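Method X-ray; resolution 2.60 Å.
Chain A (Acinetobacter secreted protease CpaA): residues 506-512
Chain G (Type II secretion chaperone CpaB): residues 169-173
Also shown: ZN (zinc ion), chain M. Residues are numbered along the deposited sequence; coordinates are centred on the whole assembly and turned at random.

Chain A 506-512: LYHNGST
Chain G (169-173) TDQEL

The protease CpaA (chain A) and its chaperone CpaB (chain G) meet here through two irregular segments that bury 225 Å² between them; the nearest CA atoms, those of Tyr A507 and Glu G172, are 7.3 Å apart. Chain G passes from the zinc ligand Asp G170 through Gln G171 (-118/151, CB away) to Glu G172 beside Tyr A507 and His A508. Leu A506 (phi/psi -103/150; m, t) is buried and makes no contact with chain G. Tyr A507 (-117/170; chi1 m, chi2 82°) points its CB sideways, 3.4 Å from Glu G172 OE2, while Glu G172 OE1 lies at the ring edge.

His A508 (-73/166) is the hub. His A508 N donates a hydrogen bond to Glu G172 OE2 (3.2 Å, N-H...O angle 161°). Glu G172, at -63/136, directs its CA-to-CB bond toward chain A, and its m, t rotamer with chi3 3° carries the carboxylate to that amide. The imidazole of His A508 (chi1 -70°, chi2 153°) binds the zinc ion, NE2 to ZN 2.1 Å. Asp G170 (-162/171; chi1 80°, chi2 -44°) chelates the same ZN through OD1 at 2.1 Å and OD2 at 2.3 Å; two further ligand atoms come from elsewhere in the structure. The 3.1 Å separation of His A508 NE2 and Asp G170 OD1 therefore reflects shared coordination, not a hydrogen bond.

His A508 opens a type II turn that ends at Ser A511, closed by Ser A511 N to His A508 O (3.2 Å): Asn A509 is at -59/146, and Gly A510 at 90/-14, where a CB would jam against the preceding carbonyl. Ser A511 (-65/152, chi1 t) places its CB 4.5 Å from Glu G172 OE2; Thr A512 (-72/-12, p) makes no contact.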

ATOM      1  N   LEU A 506       7.110 -19.567   9.886  1.00 50.28           N
ATOM      2  CA  LEU A 506       7.430 -18.240  10.388  1.00 49.58           C
ATOM      3  C   LEU A 506       6.873 -18.044  11.793  1.00 50.96           C
ATOM      4  O   LEU A 506       5.847 -18.620  12.165  1.00 51.97           O
ATOM      5  CB  LEU A 506       6.879 -17.162   9.454  1.00 48.07           C
ATOM      6  CG  LEU A 506       7.373 -17.233   8.010  1.00 47.01           C
ATOM      7  CD1 LEU A 506       6.802 -16.090   7.189  1.00 45.63           C
ATOM      8  CD2 LEU A 506       8.892 -17.229   7.964  1.00 46.94           C
ATOM      9  N   TYR A 507       7.566 -17.220  12.570  1.00 51.37           N
ATOM     10  CA  TYR A 507       7.172 -16.881  13.928  1.00 52.23           C
ATOM     11  C   TYR A 507       6.883 -15.388  14.014  1.00 51.54           C
ATOM     12  O   TYR A 507       7.155 -14.621  13.086  1.00 50.03           O
ATOM     13  CB  TYR A 507       8.265 -17.274  14.931  1.00 53.38           C
ATOM     14  CG  TYR A 507       8.589 -18.751  14.952  1.00 54.60           C
ATOM     15  CD1 TYR A 507       9.444 -19.308  14.007  1.00 54.42           C
ATOM     16  CD2 TYR A 507       8.045 -19.589  15.917  1.00 56.06           C
ATOM     17  CE1 TYR A 507       9.744 -20.657  14.021  1.00 55.76           C
ATOM     18  CE2 TYR A 507       8.341 -20.940  15.938  1.00 57.25           C
ATOM     19  CZ  TYR A 507       9.190 -21.468  14.989  1.00 57.18           C
ATOM     20  OH  TYR A 507       9.486 -22.812  15.007  1.00 58.65           O
ATOM     21  N   HIS A 508       6.318 -14.975  15.146  1.00 54.71           N
ATOM     22  CA  HIS A 508       6.020 -13.567  15.356  1.00 54.12           C
ATOM     23  C   HIS A 508       7.304 -12.779  15.602  1.00 53.72           C
ATOM     24  O   HIS A 508       8.378 -13.337  15.843  1.00 54.12           O
ATOM     25  CB  HIS A 508       5.058 -13.388  16.530  1.00 55.24           C
ATOM     26  CG  HIS A 508       3.667 -13.866  16.253  1.00 55.49           C
ATOM     27  ND1 HIS A 508       2.818 -14.304  17.245  1.00 56.78           N
ATOM     28  CD2 HIS A 508       2.975 -13.968  15.093  1.00 54.65           C
ATOM     29  CE1 HIS A 508       1.664 -14.659  16.709  1.00 56.71           C
ATOM     30  NE2 HIS A 508       1.733 -14.464  15.405  1.00 55.45           N
ATOM     31  N   ASN A 509       7.180 -11.455  15.524  1.00 52.01           N
ATOM     32  CA  ASN A 509       8.307 -10.577  15.807  1.00 51.65           C
ATOM     33  C   ASN A 509       8.813 -10.801  17.227  1.00 53.07           C
ATOM     34  O   ASN A 509       8.046 -11.100  18.147  1.00 54.25           O
ATOM     35  CB  ASN A 509       7.900  -9.114  15.615  1.00 50.92           C
ATOM     36  CG  ASN A 509       6.683  -8.735  16.436  1.00 51.85           C
ATOM     37  OD1 ASN A 509       5.565  -9.159  16.143  1.00 52.02           O
ATOM     38  ND2 ASN A 509       6.895  -7.929  17.470  1.00 52.55           N
ATOM     39  N   GLY A 510      10.126 -10.654  17.402  1.00 53.27           N
ATOM     40  CA  GLY A 510      10.763 -10.923  18.671  1.00 54.68           C
ATOM     41  C   GLY A 510      11.248 -12.346  18.848  1.00 55.58           C
ATOM     42  O   GLY A 510      12.020 -12.609  19.778  1.00 56.71           O
ATOM     43  N   SER A 511      10.812 -13.269  17.993  1.00 55.19           N
ATOM     44  CA  SER A 511      11.238 -14.658  18.091  1.00 56.37           C
ATOM     45  C   SER A 511      12.735 -14.791  17.835  1.00 56.34           C
ATOM     46  O   SER A 511      13.343 -13.995  17.114  1.00 55.11           O
ATOM     47  CB  SER A 511      10.464 -15.521  17.097  1.00 56.17           C
ATOM     48  OG  SER A 511      10.886 -16.872  17.156  1.00 57.43           O
ATOM     49  N   THR A 512      13.332 -15.819  18.445  1.00 57.79           N
ATOM     50  CA  THR A 512      14.743 -16.114  18.229  1.00 58.10           C
ATOM     51  C   THR A 512      15.023 -16.701  16.851  1.00 57.56           C
ATOM     52  O   THR A 512      16.193 -16.783  16.461  1.00 57.50           O
ATOM     53  CB  THR A 512      15.244 -17.083  19.302  1.00 59.71           C
ATOM     54  OG1 THR A 512      14.722 -18.393  19.046  1.00 60.49           O
ATOM     55  CG2 THR A 512      14.789 -16.628  20.682  1.00 60.60           C
TER
ATOM     56  N   THR G 169      -5.301 -11.498  15.299  1.00 76.84           N
ATOM     57  CA  THR G 169      -4.582 -11.626  16.559  1.00 79.79           C
ATOM     58  C   THR G 169      -4.594 -13.097  16.943  1.00 79.26           C
ATOM     59  O   THR G 169      -5.655 -13.730  16.939  1.00 80.09           O
ATOM     60  CB  THR G 169      -5.210 -10.773  17.670  1.00 85.64           C
ATOM     61  OG1 THR G 169      -6.635 -10.931  17.650  1.00 87.49           O
ATOM     62  CG2 THR G 169      -4.858  -9.302  17.484  1.00 87.06           C
ATOM     63  N   ASP G 170      -3.426 -13.637  17.274  1.00 78.41           N
ATOM     64  CA  ASP G 170      -3.312 -15.062  17.546  1.00 77.77           C
ATOM     65  C   ASP G 170      -2.030 -15.317  18.321  1.00 78.81           C
ATOM     66  O   ASP G 170      -1.187 -14.431  18.483  1.00 79.75           O
ATOM     67  CB  ASP G 170      -3.347 -15.884  16.251  1.00 73.55           C
ATOM     68  CG  ASP G 170      -2.008 -15.912  15.536  1.00 70.51           C
ATOM     69  OD1 ASP G 170      -1.366 -14.846  15.429  1.00 70.50           O
ATOM     70  OD2 ASP G 170      -1.599 -17.001  15.077  1.00 68.73           O
ATOM     71  N   GLN G 171      -1.901 -16.548  18.804  1.00 79.15           N
ATOM     72  CA  GLN G 171      -0.741 -16.988  19.559  1.00 80.41           C
ATOM     73  C   GLN G 171      -0.043 -18.115  18.811  1.00 77.20           C
ATOM     74  O   GLN G 171      -0.671 -18.868  18.061  1.00 75.12           O
ATOM     75  CB  GLN G 171      -1.142 -17.462  20.961  1.00 84.62           C
ATOM     76  CG  GLN G 171      -1.894 -16.429  21.777  1.00 88.91           C
ATOM     77  CD  GLN G 171      -2.181 -16.896  23.186  1.00 93.64           C
ATOM     78  OE1 GLN G 171      -3.337 -17.043  23.581  1.00 96.10           O
ATOM     79  NE2 GLN G 171      -1.126 -17.121  23.960  1.00 95.43           N
ATOM     80  N   GLU G 172       1.270 -18.216  19.007  1.00 77.51           N
ATOM     81  CA  GLU G 172       2.024 -19.317  18.426  1.00 75.53           C
ATOM     82  C   GLU G 172       1.539 -20.643  18.999  1.00 76.62           C
ATOM     83  O   GLU G 172       1.328 -20.778  20.208  1.00 79.72           O
ATOM     84  CB  GLU G 172       3.520 -19.137  18.688  1.00 76.83           C
ATOM     85  CG  GLU G 172       4.141 -17.977  17.927  1.00 75.88           C
ATOM     86  CD  GLU G 172       5.623 -17.824  18.201  1.00 78.12           C
ATOM     87  OE1 GLU G 172       6.183 -18.655  18.947  1.00 80.20           O
ATOM     88  OE2 GLU G 172       6.233 -16.874  17.665  1.00 78.20           O
ATOM     89  N   LEU G 173       1.361 -21.624  18.120  1.00 74.56           N
ATOM     90  CA  LEU G 173       0.792 -22.915  18.483  1.00 75.80           C
ATOM     91  C   LEU G 173       1.916 -23.934  18.626  1.00 76.41           C
ATOM     92  O   LEU G 173       2.803 -24.012  17.768  1.00 74.88           O
ATOM     93  CB  LEU G 173      -0.223 -23.371  17.433  1.00 74.27           C
ATOM     94  CG  LEU G 173      -0.889 -24.734  17.620  1.00 76.06           C
ATOM     95  CD1 LEU G 173      -1.603 -24.798  18.959  1.00 79.29           C
ATOM     96  CD2 LEU G 173      -1.864 -24.995  16.483  1.00 75.19           C
TER
HETATM   97 ZN    ZN M 601       0.327 -15.791  14.634  1.00 55.35          ZN